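Methanol--corrinoid protein co-methyltransferase (Methanosarcina barkeri, PDB 2I2X) transfers the methyl group of methanol to the cob(I)amide carried by its partner MtaC, a step of methanogenesis from methanol. Local coordinates at residues K236-H240 against T241-I245. Numbering follows the deposited sequence.
Sequences KNLAH and TIAVI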
loop_
_atom_site.group_PDB
_atom_site.type_symbol
_atom_site.label_atom_id
_atom_site.label_comp_id
_atom_site.label_asym_id
_atom_site.label_seq_id
_atom_site.Cartn_x
_atom_site.Cartn_y
_atom_site.Cartn_z
ATOM N N LYS A 236 22.713 -12.770 0.456
ATOM C CA LYS A 236 23.689 -13.816 0.574
ATOM C C LYS A 236 23.338 -14.743 1.749
ATOM O O LYS A 236 24.209 -15.295 2.380
ATOM C CB LYS A 236 25.081 -13.201 0.724
ATOM C CG LYS A 236 25.186 -12.150 1.832
ATOM C CD LYS A 236 26.530 -11.430 1.794
ATOM C CE LYS A 236 26.709 -10.548 3.020
ATOM N NZ LYS A 236 27.741 -9.497 2.776
ATOM N N ASN A 237 22.053 -14.917 2.039
ATOM C CA ASN A 237 21.693 -15.746 3.178
ATOM C C ASN A 237 21.210 -17.172 2.879
ATOM O O ASN A 237 21.259 -18.039 3.751
ATOM C CB ASN A 237 20.757 -14.996 4.120
ATOM C CG ASN A 237 21.460 -13.836 4.843
ATOM O OD1 ASN A 237 22.682 -13.870 5.092
ATOM N ND2 ASN A 237 20.696 -12.798 5.169
ATOM N N LEU A 238 20.757 -17.411 1.647
ATOM C CA LEU A 238 20.288 -18.733 1.229
ATOM C C LEU A 238 20.162 -18.718 -0.290
ATOM O O LEU A 238 19.458 -17.861 -0.856
ATOM C CB LEU A 238 18.929 -19.086 1.855
ATOM C CG LEU A 238 18.432 -20.484 1.466
ATOM C CD1 LEU A 238 19.266 -21.631 2.143
ATOM C CD2 LEU A 238 16.952 -20.655 1.784
ATOM N N ALA A 239 20.831 -19.659 -0.948
ATOM C CA ALA A 239 20.824 -19.705 -2.398
ATOM C C ALA A 239 19.391 -19.912 -2.838
ATOM O O ALA A 239 18.659 -20.734 -2.261
ATOM C CB ALA A 239 21.698 -20.861 -2.918
ATOM N N HIS A 240 19.009 -19.194 -3.882
ATOM C CA HIS A 240 17.664 -19.260 -4.361
ATOM C C HIS A 240 17.346 -20.632 -4.920
ATOM O O HIS A 240 16.190 -21.100 -4.828
ATOM C CB HIS A 240 17.408 -18.103 -5.321
ATOM C CG HIS A 240 17.316 -16.772 -4.625
ATOM N ND1 HIS A 240 16.741 -15.657 -5.205
ATOM C CD2 HIS A 240 17.715 -16.384 -3.389
ATOM C CE1 HIS A 240 16.797 -14.641 -4.358
ATOM N NE2 HIS A 240 17.391 -15.054 -3.253
ATOM N N THR A 241 18.372 -21.312 -5.423
ATOM C CA THR A 241 18.210 -22.670 -5.904
ATOM C C THR A 241 17.906 -23.663 -4.775
ATOM O O THR A 241 17.446 -24.750 -5.064
ATOM C CB THR A 241 19.405 -23.158 -6.715
ATOM O OG1 THR A 241 20.618 -22.786 -6.058
ATOM C CG2 THR A 241 19.397 -22.561 -8.119
ATOM N N ILE A 242 18.131 -23.293 -3.505
ATOM C CA ILE A 242 17.723 -24.145 -2.380
ATOM C C ILE A 242 16.317 -23.766 -1.865
ATOM O O ILE A 242 15.537 -24.625 -1.395
ATOM C CB ILE A 242 18.791 -24.162 -1.220
ATOM C CG1 ILE A 242 20.083 -24.864 -1.677
ATOM C CG2 ILE A 242 18.256 -24.885 0.005
ATOM C CD1 ILE A 242 21.300 -24.526 -0.818
ATOM N N ALA A 243 15.987 -22.481 -1.967
ATOM C CA ALA A 243 14.648 -22.018 -1.644
ATOM C C ALA A 243 13.574 -22.700 -2.523
ATOM O O ALA A 243 12.530 -23.134 -2.037
ATOM C CB ALA A 243 14.581 -20.487 -1.787
ATOM N N VAL A 244 13.832 -22.786 -3.818
ATOM C CA VAL A 244 12.872 -23.399 -4.712
ATOM C C VAL A 244 12.707 -24.904 -4.413
ATOM O O VAL A 244 11.589 -25.430 -4.489
ATOM C CB VAL A 244 13.188 -23.110 -6.219
ATOM C CG1 VAL A 244 14.503 -23.748 -6.673
ATOM C CG2 VAL A 244 12.063 -23.560 -7.083
ATOM N N ILE A 245 13.805 -25.586 -4.044
ATOM C CA ILE A 245 13.703 -26.987 -3.648
ATOM C C ILE A 245 12.767 -27.106 -2.448
ATOM O O ILE A 245 11.809 -27.897 -2.479
ATOM C CB ILE A 245 15.064 -27.603 -3.366
ATOM C CG1 ILE A 245 15.886 -27.676 -4.657
ATOM C CG2 ILE A 245 14.909 -29.024 -2.801
ATOM C CD1 ILE A 245 17.326 -28.006 -4.418
#
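The carbonyl oxygen of A239 accepts two amide N-H groups of the first helical turn, 2.9 Å from I242 N and 3.2 Å from A243 N. The two bonds differ in approach: A243 N lies in the carbonyl plane, whereas I242 N comes from above that plane, 58° out of it. V244 N meets H240 O at 3.1 Å and almost head-on, with a C=O...N angle of 160°. The bonds from A243 N to A239 O and from V244 N to H240 O both span four residues, while that from I242 N to A239 O spans three.

Over this turn L238 reaches forward from the loop. Its CG stands anti to the backbone N (chi1 -178°), and the two methyls divide the work: CD1 meets I242 CG2 at 4.0 Å, the two side chains crossing at about a right angle, while CD2 approaches A243 CB at 4.3 Å. On A239 the CB methyl lies 3.8 Å from T241 OG1 and 4.2 Å from I242 CD1. The polar side chains of the turn are satisfied by other parts of the chain: the H240 ring bonds through ND1 to D364 and through NE2 to the carbonyl of G230, and T241 OG1 bonds to the carbonyl of E418. H240 thus ties the helix start to the end of helix 220-230, and T241 ties it to helix 416-430.

A239, the N-cap, has no polar side chain with which to form a capping box; instead L238 (N') packs on A243 (N4) as a hydrophobic staple, widened by I242 (N3), at the start of helix 240-259 of the MtaB subunit.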